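Local coordinates for protein dihydrofolate reductase (Moritella profunda, PDB 3IA4) that binds NADPH and methotrexate and, as a dihydrofolate reductase, probably reduces 7,8-dihydrofolate to tetrahydrofolate, at residues L112-I117 against P128-Y133; Y143-D146 against H151-R154. All coordinates share one frame; numbering follows the deposited sequence.

How the contacts relate
Contacts 1 and 2 meet through neighbouring strands of the central sheet, with their centres about 18 Å apart. Strand 111-117, which carries the first half of contact 1, runs antiparallel to strand 153-160, part of which lies in contact 2. His116 N probably donates a hydrogen bond to Arg154 O at 2.8 Å, and Thr115 CG2 packs on Tyr153 CD2 at 3.8 Å. Thr115 also touches the bound methotrexate, so it belongs to the inhibitor pocket, whereas the alternate residues Leu114 and His116 turn to Tyr130. Both contacts come near this pocket without their Leu114 and Tyr153 side chains touching the inhibitor: these are about 7 and 8 Å from methotrexate, respectively.

Contact 1: L112-I117 against P128-Y133; sequences LYLTHI and PDYEQY
One tyrosine ring spans the side chains of three alternate strand residues: Tyr130 meets Leu112 at its root, Leu114 over one face and His116 at its hydroxyl end. Leu112 CD1 lies 3.6 Å from Tyr130 CB and also touches the near end of the ring. Farther along, Leu114 comes from the opposite direction and lays CD1 over one face in a CH-pi contact, 3.8 Å from the Tyr130 ring centroid. It is displaced to the phenol end, where Leu114 CD1 is 3.6 Å from Tyr130 CZ. Last comes His116, whose ring edge abuts the phenol oxygen: CE1 is 3.4 Å from Tyr130 OH, which lies near the imidazole plane. With its CG placed between the backbone N and the carbonyl carbon (chi1 65°), Tyr130 reaches from its short 3-10 turn to the strand, while Glu131 CG covers the centre of the opposite face. The carbonyl of Tyr130 is bonded by Trp135 NE1, tying this turn to the start of strand 135-143. An alanine in place of Tyr130 would keep the CB that Leu112 touches but is likely to leave Leu114 CD1 without its aromatic partner and open a gap in front of His116. No hydrogen bond links the two segments; the loop before strand 135-143 rests on strand 111-117 by dispersion and CH-pi packing, and even the phenol oxygen meets a carbon, His116 CE1, at the imidazole edge.

Contact 2: Y143-D146 against H151-R154; sequences YAAD and HNYR
Tyr143 and Tyr153 form the tight part of the contact, facing each other as an antiparallel hydrogen-bonded pair. Tyr143 N donates to Tyr153 O at 2.9 Å, and Tyr153 N returns a nearly straight bond to Tyr143 O at 3.1 Å. Their side chains share one face of the sheet. Tyr153 takes chi1 65°, which brings its ring across Tyr143, whose CB sits over the Tyr153 face, 3.6 Å from the centroid. The two rings are almost parallel, at 11°, but slid so far apart that they barely overlap; their closest approach is Tyr143 CD1 to Tyr153 CE2, 3.5 Å. Helix 26-36 borders the pair, with Leu31 against Tyr143 and Ala27 against Tyr153, and the Tyr143 hydroxyl is bonded to Glu141. Toward the turn the contact becomes looser: the exposed Ala144 adds little, while Ala145 lays its CB against the Asn152 amide and the His151 backbone. Here a side chain replaces the backbone as acceptor: Asn152 OD1 takes the N-H of Ala145 at 2.9 Å, in the carbonyl plane and at 169°. Asp146 OD1 is hydrogen-bonded to Lys148 N and Asn149 ND2 in the connecting loop. This is the loop end of the C-terminal beta hairpin of the dihydrofolate reductase fold, whose strand 135-143 forms one edge of the main sheet.

Contact 1: L112-I117 against P128-Y133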
loop_
_atom_site.group_PDB
_atom_site.type_symbol
_atom_site.label_atom_id
_atom_site.label_comp_id
_atom_site.label_asym_id
_atom_site.label_seq_id
_atom_site.Cartn_x
_atom_site.Cartn_y
_atom_site.Cartn_z
ATOM N N LEU A 112 5.410 -0.158 -8.536
ATOM C CA LEU A 112 4.290 -0.751 -7.824
ATOM C C LEU A 112 4.760 -2.067 -7.259
ATOM O O LEU A 112 5.292 -2.908 -7.981
ATOM C CB LEU A 112 3.123 -1.040 -8.774
ATOM C CG LEU A 112 2.568 0.226 -9.477
ATOM C CD1 LEU A 112 1.436 -0.211 -10.444
ATOM C CD2 LEU A 112 2.131 1.357 -8.525
ATOM N N TYR A 113 4.547 -2.264 -5.970
ATOM C CA TYR A 113 4.823 -3.544 -5.347
ATOM C C TYR A 113 3.459 -4.202 -5.204
ATOM O O TYR A 113 2.695 -3.886 -4.295
ATOM C CB TYR A 113 5.396 -3.341 -3.928
ATOM C CG TYR A 113 6.821 -2.788 -3.854
ATOM C CD1 TYR A 113 7.767 -3.473 -3.101
ATOM C CD2 TYR A 113 7.185 -1.574 -4.441
ATOM C CE1 TYR A 113 9.027 -2.984 -2.942
ATOM C CE2 TYR A 113 8.515 -1.074 -4.301
ATOM C CZ TYR A 113 9.394 -1.800 -3.511
ATOM O OH TYR A 113 10.701 -1.358 -3.385
ATOM N N LEU A 114 3.111 -5.093 -6.122
ATOM C CA LEU A 114 1.784 -5.685 -6.102
ATOM C C LEU A 114 1.809 -7.133 -5.626
ATOM O O LEU A 114 2.525 -7.973 -6.150
ATOM C CB LEU A 114 1.171 -5.673 -7.518
ATOM C CG LEU A 114 1.042 -4.263 -8.160
ATOM C CD1 LEU A 114 0.331 -4.290 -9.487
ATOM C CD2 LEU A 114 0.287 -3.310 -7.198
ATOM N N THR A 115 0.931 -7.433 -4.711
ATOM C CA THR A 115 0.640 -8.845 -4.433
ATOM C C THR A 115 -0.690 -9.150 -5.117
ATOM O O THR A 115 -1.630 -8.358 -4.994
ATOM C CB THR A 115 0.454 -8.968 -2.942
ATOM O OG1 THR A 115 1.723 -8.705 -2.320
ATOM C CG2 THR A 115 -0.013 -10.404 -2.551
ATOM N N HIS A 116 -0.741 -10.214 -5.924
ATOM C CA HIS A 116 -2.007 -10.634 -6.494
ATOM C C HIS A 116 -2.449 -11.865 -5.771
ATOM O O HIS A 116 -1.710 -12.864 -5.739
ATOM C CB HIS A 116 -1.786 -10.961 -7.970
ATOM C CG HIS A 116 -1.275 -9.802 -8.748
ATOM N ND1 HIS A 116 -2.121 -8.855 -9.296
ATOM C CD2 HIS A 116 -0.019 -9.447 -9.101
ATOM C CE1 HIS A 116 -1.397 -7.955 -9.950
ATOM N NE2 HIS A 116 -0.121 -8.284 -9.833
ATOM N N ILE A 117 -3.668 -11.794 -5.207
ATOM C CA ILE A 117 -4.293 -12.959 -4.541
ATOM C C ILE A 117 -5.317 -13.666 -5.426
ATOM O O ILE A 117 -6.174 -13.014 -6.039
ATOM C CB ILE A 117 -4.993 -12.451 -3.254
ATOM C CG1 ILE A 117 -3.985 -11.666 -2.419
ATOM C CG2 ILE A 117 -5.653 -13.644 -2.488
ATOM C CD1 ILE A 117 -4.645 -10.917 -1.206
ATOM N N PRO A 128 -6.289 1.427 -8.465
ATOM C CA PRO A 128 -6.486 2.089 -9.755
ATOM C C PRO A 128 -6.137 1.186 -10.974
ATOM O O PRO A 128 -5.481 0.172 -10.837
ATOM C CB PRO A 128 -5.432 3.238 -9.702
ATOM C CG PRO A 128 -4.819 3.221 -8.398
ATOM C CD PRO A 128 -5.389 2.172 -7.553
ATOM N N ASP A 129 -6.613 1.543 -12.167
ATOM C CA ASP A 129 -6.306 0.774 -13.371
ATOM C C ASP A 129 -4.852 1.081 -13.859
ATOM O O ASP A 129 -4.602 1.897 -14.766
ATOM C CB ASP A 129 -7.323 1.178 -14.463
ATOM C CG ASP A 129 -7.126 0.430 -15.734
ATOM O OD1 ASP A 129 -6.480 -0.625 -15.657
ATOM O OD2 ASP A 129 -7.538 0.926 -16.828
ATOM N N TYR A 130 -3.880 0.514 -13.160
ATOM C CA TYR A 130 -2.492 0.779 -13.489
ATOM C C TYR A 130 -2.134 0.293 -14.892
ATOM O O TYR A 130 -1.167 0.774 -15.514
ATOM C CB TYR A 130 -1.576 0.125 -12.421
ATOM C CG TYR A 130 -1.631 -1.380 -12.397
ATOM C CD1 TYR A 130 -2.664 -2.063 -11.688
ATOM C CD2 TYR A 130 -0.690 -2.150 -13.091
ATOM C CE1 TYR A 130 -2.740 -3.451 -11.670
ATOM C CE2 TYR A 130 -0.765 -3.561 -13.072
ATOM C CZ TYR A 130 -1.777 -4.187 -12.358
ATOM O OH TYR A 130 -1.830 -5.541 -12.375
ATOM N N GLU A 131 -2.960 -0.600 -15.425
ATOM C CA GLU A 131 -2.636 -1.180 -16.726
ATOM C C GLU A 131 -2.871 -0.155 -17.839
ATOM O O GLU A 131 -2.500 -0.394 -18.975
ATOM C CB GLU A 131 -3.448 -2.473 -16.956
ATOM C CG GLU A 131 -3.435 -3.427 -15.732
ATOM C CD GLU A 131 -4.706 -3.321 -14.737
ATOM O OE1 GLU A 131 -5.082 -2.210 -14.163
ATOM O OE2 GLU A 131 -5.317 -4.434 -14.470
ATOM N N GLN A 132 -3.404 1.015 -17.527
ATOM C CA GLN A 132 -3.426 2.110 -18.553
ATOM C C GLN A 132 -2.032 2.676 -18.885
ATOM O O GLN A 132 -1.837 3.353 -19.915
ATOM C CB GLN A 132 -4.350 3.247 -18.110
ATOM C CG GLN A 132 -3.778 4.044 -17.004
ATOM C CD GLN A 132 -4.700 5.190 -16.547
ATOM O OE1 GLN A 132 -5.839 5.351 -17.015
ATOM N NE2 GLN A 132 -4.210 5.965 -15.598
ATOM N N TYR A 133 -1.071 2.366 -18.016
ATOM C CA TYR A 133 0.356 2.685 -18.245
ATOM C C TYR A 133 1.168 1.414 -18.586
ATOM O O TYR A 133 0.658 0.289 -18.539
ATOM C CB TYR A 133 0.938 3.328 -16.981
ATOM C CG TYR A 133 0.245 4.590 -16.565
ATOM C CD1 TYR A 133 -0.115 4.791 -15.256
ATOM C CD2 TYR A 133 -0.030 5.598 -17.483
ATOM C CE1 TYR A 133 -0.719 5.959 -14.816
ATOM C CE2 TYR A 133 -0.646 6.790 -17.054
ATOM C CZ TYR A 133 -0.977 6.952 -15.712
ATOM O OH TYR A 133 -1.588 8.133 -15.284
#

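Contact 2: Y143-D146 against H151-R154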
loop_
_atom_site.group_PDB
_atom_site.type_symbol
_atom_site.label_atom_id
_atom_site.label_comp_id
_atom_site.label_asym_id
_atom_site.label_seq_id
_atom_site.Cartn_x
_atom_site.Cartn_y
_atom_site.Cartn_z
ATOM N N TYR A 143 3.713 -17.752 -3.983
ATOM C CA TYR A 143 3.424 -18.332 -2.665
ATOM C C TYR A 143 2.187 -19.230 -2.694
ATOM O O TYR A 143 1.038 -18.755 -2.597
ATOM C CB TYR A 143 3.217 -17.236 -1.619
ATOM C CG TYR A 143 4.378 -16.305 -1.416
ATOM C CD1 TYR A 143 4.499 -15.130 -2.148
ATOM C CD2 TYR A 143 5.342 -16.558 -0.425
ATOM C CE1 TYR A 143 5.563 -14.273 -1.950
ATOM C CE2 TYR A 143 6.408 -15.683 -0.220
ATOM C CZ TYR A 143 6.512 -14.547 -0.986
ATOM O OH TYR A 143 7.556 -13.647 -0.815
ATOM N N ALA A 144 2.382 -20.544 -2.802
ATOM C CA ALA A 144 1.217 -21.428 -2.868
ATOM C C ALA A 144 0.510 -21.451 -1.503
ATOM O O ALA A 144 1.141 -21.270 -0.454
ATOM C CB ALA A 144 1.636 -22.857 -3.292
ATOM N N ALA A 145 -0.795 -21.645 -1.564
ATOM C CA ALA A 145 -1.640 -21.770 -0.345
ATOM C C ALA A 145 -1.027 -22.814 0.618
ATOM O O ALA A 145 -0.478 -23.817 0.183
ATOM C CB ALA A 145 -3.006 -22.217 -0.745
ATOM N N ASP A 146 -1.165 -22.574 1.916
ATOM C CA ASP A 146 -0.703 -23.573 2.925
ATOM C C ASP A 146 -1.679 -23.616 4.107
ATOM O O ASP A 146 -2.756 -23.035 4.040
ATOM C CB ASP A 146 0.736 -23.303 3.398
ATOM C CG ASP A 146 0.919 -21.969 4.163
ATOM O OD1 ASP A 146 -0.056 -21.387 4.678
ATOM O OD2 ASP A 146 2.092 -21.507 4.320
ATOM N N HIS A 151 -5.281 -19.060 0.252
ATOM C CA HIS A 151 -5.317 -18.694 -1.152
ATOM C C HIS A 151 -3.919 -18.595 -1.683
ATOM O O HIS A 151 -3.036 -18.128 -0.978
ATOM C CB HIS A 151 -5.952 -17.257 -1.282
ATOM C CG HIS A 151 -7.204 -17.102 -0.481
ATOM N ND1 HIS A 151 -8.312 -17.883 -0.710
ATOM C CD2 HIS A 151 -7.538 -16.259 0.532
ATOM C CE1 HIS A 151 -9.265 -17.566 0.155
ATOM N NE2 HIS A 151 -8.827 -16.577 0.913
ATOM N N ASN A 152 -3.725 -18.979 -2.948
ATOM C CA ASN A 152 -2.479 -18.724 -3.616
ATOM C C ASN A 152 -2.297 -17.210 -3.782
ATOM O O ASN A 152 -3.257 -16.506 -4.049
ATOM C CB ASN A 152 -2.541 -19.306 -5.014
ATOM C CG ASN A 152 -2.646 -20.830 -5.022
ATOM O OD1 ASN A 152 -2.125 -21.468 -4.154
ATOM N ND2 ASN A 152 -3.329 -21.399 -6.016
ATOM N N TYR A 153 -1.071 -16.754 -3.660
ATOM C CA TYR A 153 -0.776 -15.330 -3.979
ATOM C C TYR A 153 0.603 -15.193 -4.534
ATOM O O TYR A 153 1.388 -16.153 -4.503
ATOM C CB TYR A 153 -1.053 -14.398 -2.788
ATOM C CG TYR A 153 -0.155 -14.644 -1.574
ATOM C CD1 TYR A 153 -0.434 -15.664 -0.677
ATOM C CD2 TYR A 153 0.967 -13.863 -1.368
ATOM C CE1 TYR A 153 0.426 -15.897 0.442
ATOM C CE2 TYR A 153 1.808 -14.061 -0.253
ATOM C CZ TYR A 153 1.521 -15.075 0.634
ATOM O OH TYR A 153 2.371 -15.268 1.725
ATOM N N ARG A 154 0.895 -14.039 -5.124
ATOM C CA ARG A 154 2.215 -13.902 -5.730
ATOM C C ARG A 154 2.577 -12.428 -5.650
ATOM O O ARG A 154 1.712 -11.557 -5.539
ATOM C CB ARG A 154 2.263 -14.412 -7.188
ATOM C CG ARG A 154 1.482 -13.524 -8.100
ATOM C CD ARG A 154 1.349 -14.147 -9.512
ATOM N NE ARG A 154 0.467 -13.310 -10.342
ATOM C CZ ARG A 154 -0.860 -13.432 -10.374
ATOM N NH1 ARG A 154 -1.587 -12.614 -11.149
ATOM N NH2 ARG A 154 -1.485 -14.351 -9.609
#